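Local structure of protein argonaute (Marinitoga piezophila, 5I4A) at residues F413-N424 against V608-N616; A298-K306 against S349-V360. The protein uses short guide RNAs with a 5'-hydroxyl end to bind complementary DNA or RNA targets and cleave them, possibly in defence against mobile genetic elements. All coordinates share one frame; numbering follows the deposited sequence.

In the fold
Both contacts belong to the PIWI lobe, one joining two domains, the other within one. Interaction 2 lies inside the Mid domain, where the strand ending at Phe302 pairs with the short strand 350-352. Interaction 1 joins the last Mid helix, 412-424, to a PIWI loop, and nucleotides A2 and U3 of chain B, the guide RNA, lie against both of its segments. The centres are about 24 Å apart and the nearest atoms about 6 Å, without touching. Strand 374-379 connects them: it pairs with strand 295-302 and takes Tyr418 and Met422 of the helix. Interaction 2 comes within about 8 Å of the RNA at its nearest atom; both lie away from the residues inferred to be catalytic.

Interaction 1: residues F413-N424 against V608-N616; sequences FIIKSYVYKMGN and VAHSTPYTN. With nucleotides of chain B.
Three groups grip water 1 between Tyr420 and His610: Tyr420 OH at 2.7 Å, Asn424 OD1, to which it donates, and His610 N, from which it accepts, tying the Mid helix to the PIWI loop. A second water accepts from Asn424 ND2 and donates to Ser611 O at 2.8 Å. The Tyr420 ring, with CG anti to the backbone N (chi1 180°), presents one face to Pro613, whose CG sits 3.8 Å from the ring centroid in a CH-pi contact. His610 O lies in the plane of the same ring, at its edge beside CE1. Earlier in the helix, Ser417 OG donates to Phe413 O at 2.7 Å and faces the CD2-CE2 edge of the Tyr614 ring in plane, 3.1 Å from Tyr614 CD2. Ser417 N reaches that carbonyl from the opposite face. The side chains of Tyr614 and Lys416 cross at about a right angle, OH against CE, while the lysine makes a cation-pi contact with Phe285. Inside the loop, His610 ND1 donates to Thr615 O while NE2 bonds Tyr271 OH. Lys421, extended beyond CG, carries NZ to the guide: the approach to OP1 of U3 of chain B is implausibly short and its length doubtful, a weak bond goes to A2 O3', and NZ also bonds Leu638 O. Thr612 OG1 is 3.0 Å from the U3 O2', where either hydroxyl may donate; Ser417 CB packs on A2 of chain B at N3. This Argonaute Mid-PIWI interface holds the start of the guide, with an ST turn (Tyr614 N to Thr612 OG1) at the start of a type I turn to Thr615.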
loop_
_atom_site.group_PDB
_atom_site.type_symbol
_atom_site.label_atom_id
_atom_site.label_comp_id
_atom_site.label_asym_id
_atom_site.label_seq_id
_atom_site.Cartn_x
_atom_site.Cartn_y
_atom_site.Cartn_z
ATOM N N PHE A 413 -9.120 14.945 21.553
ATOM C CA PHE A 413 -9.320 14.421 20.205
ATOM C C PHE A 413 -9.140 12.909 20.162
ATOM O O PHE A 413 -9.743 12.236 19.319
ATOM C CB PHE A 413 -8.380 15.112 19.210
ATOM C CG PHE A 413 -6.940 14.678 19.310
ATOM C CD1 PHE A 413 -6.088 15.262 20.233
ATOM C CD2 PHE A 413 -6.432 13.707 18.459
ATOM C CE1 PHE A 413 -4.763 14.874 20.320
ATOM C CE2 PHE A 413 -5.108 13.314 18.541
ATOM C CZ PHE A 413 -4.272 13.899 19.474
ATOM N N ILE A 414 -8.340 12.357 21.075
ATOM C CA ILE A 414 -8.170 10.909 21.133
ATOM C C ILE A 414 -9.422 10.244 21.699
ATOM O O ILE A 414 -9.920 9.255 21.147
ATOM C CB ILE A 414 -6.916 10.551 21.948
ATOM C CG1 ILE A 414 -5.657 10.997 21.202
ATOM C CG2 ILE A 414 -6.870 9.057 22.239
ATOM C CD1 ILE A 414 -4.372 10.729 21.945
ATOM N N ILE A 415 -9.954 10.777 22.802
ATOM C CA ILE A 415 -11.177 10.215 23.371
ATOM C C ILE A 415 -12.341 10.387 22.403
ATOM O O ILE A 415 -13.167 9.479 22.241
ATOM C CB ILE A 415 -11.487 10.845 24.744
ATOM C CG1 ILE A 415 -10.476 10.383 25.790
ATOM C CG2 ILE A 415 -12.888 10.470 25.209
ATOM C CD1 ILE A 415 -9.313 11.304 25.964
ATOM N N LYS A 416 -12.424 11.548 21.745
ATOM C CA LYS A 416 -13.443 11.756 20.721
ATOM C C LYS A 416 -13.326 10.710 19.618
ATOM O O LYS A 416 -14.324 10.106 19.208
ATOM C CB LYS A 416 -13.320 13.169 20.136
ATOM C CG LYS A 416 -13.709 14.283 21.097
ATOM C CD LYS A 416 -13.372 15.664 20.540
ATOM C CE LYS A 416 -14.344 16.093 19.450
ATOM N NZ LYS A 416 -14.209 17.543 19.118
ATOM N N SER A 417 -12.103 10.484 19.133
ATOM C CA SER A 417 -11.871 9.487 18.091
ATOM C C SER A 417 -12.258 8.091 18.559
ATOM O O SER A 417 -12.854 7.313 17.804
ATOM C CB SER A 417 -10.403 9.514 17.684
ATOM O OG SER A 417 -10.084 10.734 17.041
ATOM N N TYR A 418 -11.902 7.757 19.798
ATOM C CA TYR A 418 -12.237 6.461 20.377
ATOM C C TYR A 418 -13.746 6.229 20.366
ATOM O O TYR A 418 -14.219 5.149 19.988
ATOM C CB TYR A 418 -11.667 6.402 21.794
ATOM C CG TYR A 418 -11.659 5.056 22.478
ATOM C CD1 TYR A 418 -11.287 3.899 21.801
ATOM C CD2 TYR A 418 -11.977 4.953 23.824
ATOM C CE1 TYR A 418 -11.265 2.671 22.448
ATOM C CE2 TYR A 418 -11.952 3.738 24.475
ATOM C CZ TYR A 418 -11.599 2.599 23.786
ATOM O OH TYR A 418 -11.580 1.391 24.439
ATOM N N VAL A 419 -14.524 7.245 20.751
ATOM C CA VAL A 419 -15.978 7.110 20.742
ATOM C C VAL A 419 -16.500 7.022 19.314
ATOM O O VAL A 419 -17.466 6.300 19.035
ATOM C CB VAL A 419 -16.634 8.271 21.512
ATOM C CG1 VAL A 419 -18.151 8.126 21.504
ATOM C CG2 VAL A 419 -16.118 8.322 22.940
ATOM N N TYR A 420 -15.881 7.761 18.390
ATOM C CA TYR A 420 -16.267 7.658 16.987
ATOM C C TYR A 420 -16.076 6.237 16.473
ATOM O O TYR A 420 -16.956 5.683 15.803
ATOM C CB TYR A 420 -15.461 8.651 16.143
ATOM C CG TYR A 420 -15.803 8.594 14.672
ATOM C CD1 TYR A 420 -15.193 7.671 13.827
ATOM C CD2 TYR A 420 -16.745 9.456 14.126
ATOM C CE1 TYR A 420 -15.514 7.607 12.485
ATOM C CE2 TYR A 420 -17.069 9.404 12.784
ATOM C CZ TYR A 420 -16.448 8.477 11.968
ATOM O OH TYR A 420 -16.766 8.420 10.631
ATOM N N LYS A 421 -14.916 5.640 16.764
ATOM C CA LYS A 421 -14.650 4.269 16.343
ATOM C C LYS A 421 -15.709 3.311 16.877
ATOM O O LYS A 421 -16.177 2.421 16.157
ATOM C CB LYS A 421 -13.260 3.838 16.813
ATOM C CG LYS A 421 -12.941 2.381 16.530
ATOM C CD LYS A 421 -11.550 2.004 17.002
ATOM C CE LYS A 421 -11.190 0.608 16.526
ATOM N NZ LYS A 421 -9.790 0.211 16.873
ATOM N N MET A 422 -16.099 3.484 18.141
ATOM C CA MET A 422 -17.148 2.647 18.718
ATOM C C MET A 422 -18.442 2.767 17.926
ATOM O O MET A 422 -19.079 1.758 17.597
ATOM C CB MET A 422 -17.373 3.027 20.179
ATOM C CG MET A 422 -16.218 2.688 21.093
ATOM S SD MET A 422 -16.571 3.189 22.783
ATOM C CE MET A 422 -15.087 2.638 23.608
ATOM N N GLY A 423 -18.846 3.999 17.605
ATOM C CA GLY A 423 -20.010 4.180 16.752
ATOM C C GLY A 423 -19.834 3.518 15.401
ATOM O O GLY A 423 -20.752 2.874 14.888
ATOM N N ASN A 424 -18.640 3.656 14.816
ATOM C CA ASN A 424 -18.328 3.001 13.553
ATOM C C ASN A 424 -18.527 1.490 13.632
ATOM O O ASN A 424 -18.891 0.861 12.632
ATOM C CB ASN A 424 -16.887 3.334 13.155
ATOM C CG ASN A 424 -16.705 3.486 11.658
ATOM O OD1 ASN A 424 -17.598 3.956 10.954
ATOM N ND2 ASN A 424 -15.537 3.091 11.164
ATOM N N VAL A 608 -16.100 6.896 1.915
ATOM C CA VAL A 608 -17.375 6.372 2.397
ATOM C C VAL A 608 -17.285 5.846 3.819
ATOM O O VAL A 608 -18.314 5.505 4.412
ATOM C CB VAL A 608 -17.912 5.260 1.472
ATOM C CG1 VAL A 608 -18.170 5.809 0.084
ATOM C CG2 VAL A 608 -16.944 4.093 1.425
ATOM N N ALA A 609 -16.080 5.769 4.377
ATOM C CA ALA A 609 -15.895 5.444 5.781
ATOM C C ALA A 609 -14.633 6.138 6.269
ATOM O O ALA A 609 -13.746 6.482 5.484
ATOM C CB ALA A 609 -15.802 3.932 6.013
ATOM N N HIS A 610 -14.574 6.350 7.579
ATOM C CA HIS A 610 -13.402 6.887 8.250
ATOM C C HIS A 610 -13.069 6.005 9.444
ATOM O O HIS A 610 -13.970 5.536 10.144
ATOM C CB HIS A 610 -13.626 8.336 8.732
ATOM C CG HIS A 610 -13.398 9.374 7.676
ATOM N ND1 HIS A 610 -12.263 10.154 7.632
ATOM C CD2 HIS A 610 -14.163 9.765 6.629
ATOM C CE1 HIS A 610 -12.336 10.979 6.602
ATOM N NE2 HIS A 610 -13.478 10.762 5.976
ATOM N N SER A 611 -11.774 5.772 9.662
ATOM C CA SER A 611 -11.344 5.161 10.915
ATOM C C SER A 611 -11.509 6.144 12.068
ATOM O O SER A 611 -12.043 5.797 13.128
ATOM C CB SER A 611 -9.894 4.694 10.800
ATOM O OG SER A 611 -9.307 4.564 12.082
ATOM N N THR A 612 -11.110 7.386 11.841
ATOM C CA THR A 612 -11.356 8.497 12.737
ATOM C C THR A 612 -11.664 9.696 11.836
ATOM O O THR A 612 -11.328 9.676 10.701
ATOM C CB THR A 612 -10.249 8.883 13.713
ATOM O OG1 THR A 612 -9.244 9.605 13.027
ATOM C CG2 THR A 612 -9.663 7.675 14.413
ATOM N N PRO A 613 -12.294 10.733 12.342
ATOM C CA PRO A 613 -12.562 11.919 11.508
ATOM C C PRO A 613 -11.322 12.734 11.172
ATOM O O PRO A 613 -11.406 13.619 10.313
ATOM C CB PRO A 613 -13.542 12.740 12.357
ATOM C CG PRO A 613 -14.122 11.776 13.331
ATOM C CD PRO A 613 -13.046 10.776 13.609
ATOM N N TYR A 614 -10.182 12.460 11.805
ATOM C CA TYR A 614 -8.987 13.279 11.672
ATOM C C TYR A 614 -8.007 12.757 10.626
ATOM O O TYR A 614 -7.006 13.425 10.352
ATOM C CB TYR A 614 -8.292 13.403 13.033
ATOM C CG TYR A 614 -9.203 13.974 14.101
ATOM C CD1 TYR A 614 -9.606 15.301 14.057
ATOM C CD2 TYR A 614 -9.672 13.181 15.142
ATOM C CE1 TYR A 614 -10.447 15.830 15.023
ATOM C CE2 TYR A 614 -10.512 13.702 16.113
ATOM C CZ TYR A 614 -10.895 15.026 16.048
ATOM O OH TYR A 614 -11.731 15.544 17.012
ATOM N N THR A 615 -8.260 11.582 10.049
ATOM C CA THR A 615 -7.505 11.079 8.909
ATOM C C THR A 615 -8.482 10.442 7.933
ATOM O O THR A 615 -9.596 10.066 8.300
ATOM C CB THR A 615 -6.435 10.045 9.302
ATOM O OG1 THR A 615 -7.071 8.841 9.750
ATOM C CG2 THR A 615 -5.518 10.580 10.402
ATOM N N ASN A 616 -8.055 10.309 6.680
ATOM C CA ASN A 616 -8.889 9.687 5.663
ATOM C C ASN A 616 -8.132 8.559 4.978
ATOM O O ASN A 616 -6.899 8.538 4.935
ATOM C CB ASN A 616 -9.376 10.706 4.623
ATOM C CG ASN A 616 -8.249 11.526 4.035
ATOM O OD1 ASN A 616 -8.033 12.672 4.428
ATOM N ND2 ASN A 616 -7.521 10.943 3.090
ATOM P P A B 2 -4.389 3.137 20.954
ATOM O OP1 A B 2 -3.186 3.627 20.241
ATOM O OP2 A B 2 -4.601 3.499 22.377
ATOM O "O5'" A B 2 -5.649 3.634 20.117
ATOM C "C5'" A B 2 -6.972 3.253 20.466
ATOM C "C4'" A B 2 -7.977 4.064 19.695
ATOM O "O4'" A B 2 -7.941 5.438 20.165
ATOM C "C3'" A B 2 -7.710 4.171 18.201
ATOM O "O3'" A B 2 -8.196 3.062 17.466
ATOM C "C2'" A B 2 -8.365 5.496 17.837
ATOM O "O2'" A B 2 -9.774 5.358 17.740
ATOM C "C1'" A B 2 -8.044 6.327 19.076
ATOM N N9 A B 2 -6.750 7.022 18.942
ATOM C C8 A B 2 -5.566 6.712 19.561
ATOM N N7 A B 2 -4.574 7.512 19.248
ATOM C C5 A B 2 -5.151 8.410 18.357
ATOM C C6 A B 2 -4.633 9.511 17.653
ATOM N N6 A B 2 -3.361 9.915 17.740
ATOM N N1 A B 2 -5.476 10.190 16.844
ATOM C C2 A B 2 -6.749 9.789 16.757
ATOM N N3 A B 2 -7.346 8.768 17.370
ATOM C C4 A B 2 -6.485 8.117 18.162
ATOM P P U B 3 -7.435 2.601 16.130
ATOM O OP1 U B 3 -8.200 1.498 15.497
ATOM O OP2 U B 3 -6.001 2.405 16.444
ATOM O "O5'" U B 3 -7.559 3.874 15.187
ATOM C "C5'" U B 3 -6.513 4.217 14.299
ATOM C "C4'" U B 3 -6.711 5.594 13.726
ATOM O "O4'" U B 3 -6.408 6.598 14.731
ATOM C "C3'" U B 3 -5.804 5.940 12.560
ATOM O "O3'" U B 3 -6.312 5.463 11.330
ATOM C "C2'" U B 3 -5.724 7.457 12.627
ATOM O "O2'" U B 3 -6.876 8.042 12.048
ATOM C "C1'" U B 3 -5.755 7.698 14.136
ATOM N N1 U B 3 -4.390 7.782 14.702
ATOM C C2 U B 3 -3.610 8.882 14.387
ATOM O O2 U B 3 -3.983 9.796 13.671
ATOM N N3 U B 3 -2.357 8.873 14.948
ATOM C C4 U B 3 -1.820 7.909 15.769
ATOM O O4 U B 3 -0.674 8.050 16.198
ATOM C C5 U B 3 -2.687 6.807 16.048
ATOM C C6 U B 3 -3.912 6.785 15.515
HETATM O O HOH W 1 -17.087 6.211 9.126
HETATM O O HOH W 2 -13.086 3.203 13.286
#

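Interaction 2: residues A298-K306 against S349-V360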
loop_
_atom_site.group_PDB
_atom_site.type_symbol
_atom_site.label_atom_id
_atom_site.label_comp_id
_atom_site.label_asym_id
_atom_site.label_seq_id
_atom_site.Cartn_x
_atom_site.Cartn_y
_atom_site.Cartn_z
ATOM N N ALA A 298 -20.802 -0.709 27.298
ATOM C CA ALA A 298 -19.386 -1.029 27.403
ATOM C C ALA A 298 -19.069 -1.655 28.753
ATOM O O ALA A 298 -19.776 -1.436 29.739
ATOM C CB ALA A 298 -18.527 0.225 27.192
ATOM N N ILE A 299 -17.994 -2.445 28.772
ATOM C CA ILE A 299 -17.377 -2.943 29.994
ATOM C C ILE A 299 -15.868 -2.769 29.857
ATOM O O ILE A 299 -15.348 -2.517 28.768
ATOM C CB ILE A 299 -17.730 -4.417 30.294
ATOM C CG1 ILE A 299 -17.355 -5.317 29.114
ATOM C CG2 ILE A 299 -19.206 -4.559 30.652
ATOM C CD1 ILE A 299 -17.596 -6.789 29.376
ATOM N N PHE A 300 -15.163 -2.915 30.977
ATOM C CA PHE A 300 -13.736 -2.628 31.059
ATOM C C PHE A 300 -12.941 -3.891 31.365
ATOM O O PHE A 300 -13.363 -4.724 32.176
ATOM C CB PHE A 300 -13.439 -1.576 32.143
ATOM C CG PHE A 300 -14.097 -0.245 31.907
ATOM C CD1 PHE A 300 -15.372 0.008 32.385
ATOM C CD2 PHE A 300 -13.429 0.761 31.224
ATOM C CE1 PHE A 300 -15.973 1.237 32.175
ATOM C CE2 PHE A 300 -14.028 1.988 31.011
ATOM C CZ PHE A 300 -15.300 2.225 31.486
ATOM N N PHE A 301 -11.779 -4.020 30.725
ATOM C CA PHE A 301 -10.836 -5.099 31.001
ATOM C C PHE A 301 -9.478 -4.496 31.327
ATOM O O PHE A 301 -8.926 -3.733 30.527
ATOM C CB PHE A 301 -10.719 -6.063 29.817
ATOM C CG PHE A 301 -11.919 -6.951 29.633
ATOM C CD1 PHE A 301 -12.990 -6.538 28.860
ATOM C CD2 PHE A 301 -11.971 -8.198 30.234
ATOM C CE1 PHE A 301 -14.097 -7.356 28.690
ATOM C CE2 PHE A 301 -13.072 -9.016 30.068
ATOM C CZ PHE A 301 -14.136 -8.595 29.299
ATOM N N PHE A 302 -8.940 -4.844 32.490
ATOM C CA PHE A 302 -7.638 -4.367 32.923
ATOM C C PHE A 302 -6.670 -5.538 33.020
ATOM O O PHE A 302 -7.067 -6.671 33.310
ATOM C CB PHE A 302 -7.725 -3.649 34.273
ATOM C CG PHE A 302 -8.671 -2.482 34.277
ATOM C CD1 PHE A 302 -10.016 -2.663 34.553
ATOM C CD2 PHE A 302 -8.216 -1.202 34.019
ATOM C CE1 PHE A 302 -10.884 -1.596 34.561
ATOM C CE2 PHE A 302 -9.082 -0.130 34.027
ATOM C CZ PHE A 302 -10.418 -0.329 34.296
ATOM N N SER A 303 -5.388 -5.258 32.777
ATOM C CA SER A 303 -4.385 -6.313 32.827
ATOM C C SER A 303 -4.038 -6.713 34.256
ATOM O O SER A 303 -3.449 -7.782 34.460
ATOM C CB SER A 303 -3.124 -5.874 32.081
ATOM O OG SER A 303 -2.516 -4.761 32.710
ATOM N N SER A 304 -4.392 -5.892 35.243
ATOM C CA SER A 304 -4.106 -6.174 36.645
ATOM C C SER A 304 -4.849 -5.163 37.504
ATOM O O SER A 304 -5.295 -4.119 37.019
ATOM C CB SER A 304 -2.603 -6.114 36.941
ATOM O OG SER A 304 -2.089 -4.816 36.693
ATOM N N LYS A 305 -4.981 -5.495 38.791
ATOM C CA LYS A 305 -5.462 -4.510 39.754
ATOM C C LYS A 305 -4.556 -3.285 39.772
ATOM O O LYS A 305 -5.036 -2.149 39.867
ATOM C CB LYS A 305 -5.551 -5.132 41.149
ATOM C CG LYS A 305 -6.683 -6.131 41.326
ATOM C CD LYS A 305 -8.042 -5.453 41.265
ATOM C CE LYS A 305 -9.162 -6.423 41.618
ATOM N NZ LYS A 305 -10.487 -5.742 41.683
ATOM N N LYS A 306 -3.242 -3.497 39.664
ATOM C CA LYS A 306 -2.304 -2.377 39.684
ATOM C C LYS A 306 -2.583 -1.408 38.544
ATOM O O LYS A 306 -2.646 -0.191 38.752
ATOM C CB LYS A 306 -0.864 -2.886 39.608
ATOM C CG LYS A 306 0.172 -1.778 39.746
ATOM C CD LYS A 306 1.373 -2.016 38.847
ATOM C CE LYS A 306 2.544 -2.601 39.615
ATOM N NZ LYS A 306 3.744 -2.763 38.746
ATOM N N SER A 349 -18.396 -3.151 36.770
ATOM C CA SER A 349 -18.304 -3.147 35.317
ATOM C C SER A 349 -16.878 -3.385 34.840
ATOM O O SER A 349 -16.594 -3.221 33.650
ATOM C CB SER A 349 -18.830 -1.823 34.754
ATOM O OG SER A 349 -17.878 -0.784 34.894
ATOM N N ALA A 350 -15.977 -3.766 35.744
ATOM C CA ALA A 350 -14.560 -3.906 35.447
ATOM C C ALA A 350 -14.120 -5.344 35.676
ATOM O O ALA A 350 -14.550 -5.993 36.635
ATOM C CB ALA A 350 -13.722 -2.956 36.309
ATOM N N PHE A 351 -13.260 -5.836 34.788
ATOM C CA PHE A 351 -12.827 -7.222 34.813
ATOM C C PHE A 351 -11.351 -7.277 34.459
ATOM O O PHE A 351 -10.774 -6.315 33.948
ATOM C CB PHE A 351 -13.655 -8.082 33.849
ATOM C CG PHE A 351 -15.136 -7.905 34.011
ATOM C CD1 PHE A 351 -15.802 -6.906 33.323
ATOM C CD2 PHE A 351 -15.857 -8.723 34.866
ATOM C CE1 PHE A 351 -17.162 -6.729 33.478
ATOM C CE2 PHE A 351 -17.219 -8.553 35.023
ATOM C CZ PHE A 351 -17.871 -7.553 34.329
ATOM N N LEU A 352 -10.735 -8.418 34.737
ATOM C CA LEU A 352 -9.324 -8.619 34.458
ATOM C C LEU A 352 -9.146 -9.518 33.243
ATOM O O LEU A 352 -10.011 -10.338 32.918
ATOM C CB LEU A 352 -8.608 -9.235 35.664
ATOM C CG LEU A 352 -8.489 -8.380 36.928
ATOM C CD1 LEU A 352 -7.803 -9.162 38.035
ATOM C CD2 LEU A 352 -7.741 -7.085 36.641
ATOM N N TYR A 353 -8.024 -9.336 32.555
ATOM C CA TYR A 353 -7.577 -10.286 31.552
ATOM C C TYR A 353 -6.127 -10.630 31.842
ATOM O O TYR A 353 -5.406 -9.871 32.492
ATOM C CB TYR A 353 -7.738 -9.752 30.118
ATOM C CG TYR A 353 -6.781 -8.646 29.725
ATOM C CD1 TYR A 353 -7.087 -7.315 29.972
ATOM C CD2 TYR A 353 -5.584 -8.934 29.084
ATOM C CE1 TYR A 353 -6.221 -6.304 29.605
ATOM C CE2 TYR A 353 -4.713 -7.930 28.714
ATOM C CZ TYR A 353 -5.036 -6.616 28.977
ATOM O OH TYR A 353 -4.171 -5.609 28.607
ATOM N N ASN A 354 -5.717 -11.796 31.375
ATOM C CA ASN A 354 -4.347 -12.245 31.566
ATOM C C ASN A 354 -3.476 -11.614 30.488
ATOM O O ASN A 354 -3.563 -12.008 29.321
ATOM C CB ASN A 354 -4.283 -13.776 31.518
ATOM C CG ASN A 354 -2.901 -14.322 31.822
ATOM O OD1 ASN A 354 -1.894 -13.818 31.328
ATOM N ND2 ASN A 354 -2.849 -15.370 32.633
ATOM N N PRO A 355 -2.625 -10.642 30.832
ATOM C CA PRO A 355 -1.802 -9.991 29.800
ATOM C C PRO A 355 -0.705 -10.883 29.258
ATOM O O PRO A 355 -0.161 -10.589 28.187
ATOM C CB PRO A 355 -1.219 -8.780 30.533
ATOM C CG PRO A 355 -1.112 -9.242 31.949
ATOM C CD PRO A 355 -2.287 -10.164 32.185
ATOM N N GLU A 356 -0.360 -11.955 29.970
ATOM C CA GLU A 356 0.652 -12.895 29.509
ATOM C C GLU A 356 0.106 -13.783 28.397
ATOM O O GLU A 356 0.747 -13.957 27.354
ATOM C CB GLU A 356 1.133 -13.736 30.695
ATOM C CG GLU A 356 2.529 -14.302 30.587
ATOM C CD GLU A 356 2.889 -15.134 31.805
ATOM O OE1 GLU A 356 2.296 -14.899 32.880
ATOM O OE2 GLU A 356 3.750 -16.030 31.686
ATOM N N GLU A 357 -1.089 -14.339 28.599
ATOM C CA GLU A 357 -1.727 -15.217 27.630
ATOM C C GLU A 357 -2.739 -14.506 26.745
ATOM O O GLU A 357 -3.158 -15.079 25.732
ATOM C CB GLU A 357 -2.423 -16.377 28.353
ATOM C CG GLU A 357 -1.507 -17.177 29.257
ATOM C CD GLU A 357 -0.398 -17.864 28.492
ATOM O OE1 GLU A 357 -0.709 -18.690 27.608
ATOM O OE2 GLU A 357 0.785 -17.571 28.766
ATOM N N PHE A 358 -3.141 -13.284 27.105
ATOM C CA PHE A 358 -4.199 -12.554 26.402
ATOM C C PHE A 358 -5.497 -13.358 26.398
ATOM O O PHE A 358 -6.129 -13.569 25.360
ATOM C CB PHE A 358 -3.761 -12.174 24.986
ATOM C CG PHE A 358 -2.540 -11.302 24.956
ATOM C CD1 PHE A 358 -2.632 -9.954 25.258
ATOM C CD2 PHE A 358 -1.298 -11.832 24.649
ATOM C CE1 PHE A 358 -1.510 -9.150 25.245
ATOM C CE2 PHE A 358 -0.171 -11.032 24.633
ATOM C CZ PHE A 358 -0.278 -9.689 24.929
ATOM N N THR A 359 -5.892 -13.806 27.588
ATOM C CA THR A 359 -7.069 -14.632 27.787
ATOM C C THR A 359 -8.001 -13.975 28.796
ATOM O O THR A 359 -7.587 -13.155 29.619
ATOM C CB THR A 359 -6.689 -16.035 28.279
ATOM O OG1 THR A 359 -5.894 -15.923 29.467
ATOM C CG2 THR A 359 -5.903 -16.783 27.213
ATOM N N VAL A 360 -9.272 -14.356 28.724
ATOM C CA VAL A 360 -10.305 -13.872 29.629
ATOM C C VAL A 360 -11.041 -15.078 30.190
ATOM O O VAL A 360 -11.345 -16.025 29.455
ATOM C CB VAL A 360 -11.288 -12.916 28.917
ATOM C CG1 VAL A 360 -12.411 -12.500 29.852
ATOM C CG2 VAL A 360 -10.552 -11.695 28.383
#
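A parallel beta ladder of the Mid domain joins strand 298-302 to the short strand 350-352, their segment axes 4.5 Å apart and inclined by 33°. Four backbone bonds make the ladder. Phe300 N donates to Ser349 O at 3.0 Å and Phe302 N to Phe351 O at 2.8 Å, both nearly straight on to the carbonyl; Phe351 N and Tyr353 N return bonds to Phe300 O and Phe302 O, with the donors tilted out of the carbonyl planes. Phe351 O and Phe302 O are also approached by CA-H groups, from Phe301 and Leu352.

Phe300, Phe302, Ala350 and Leu352 lie on one face of the sheet. There the Phe302 ring turns its edge to the methyl of Ala350, CE1 to CB 3.6 Å. On the other face the rings of Phe301 and Phe351 meet obliquely, centroids 5.8 Å apart and planes at 37°. Phe301 CE2 touches Val360 CG1 at 3.6 Å, where the chain comes back after the turn around Asn354, and CE1 of Phe351 rests on the CB of Ile299.

Beyond the ladder Tyr353 lays one ring face against Ser303. With CG between the backbone N and the carbonyl carbon (chi1 71°), the ring takes Ser303 CA over that face, 4.0 Å from the centroid, while Pro355 packs on Ser303 CB. The hydroxyl of Tyr353 goes on to Leu378 O and Ser303 OG to Asp380. Asn354 OD1 accepts from Glu357 N, which lies above its carbonyl plane, in an Asx motif.

Strand 374-379 runs along the other edge of strand 295-302; Phe319 and Phe308 meet Phe300 and Phe302 edge-to-face, Phe393 does the same to Phe301, and Ser304 caps helix 305-310 through Gln307 N.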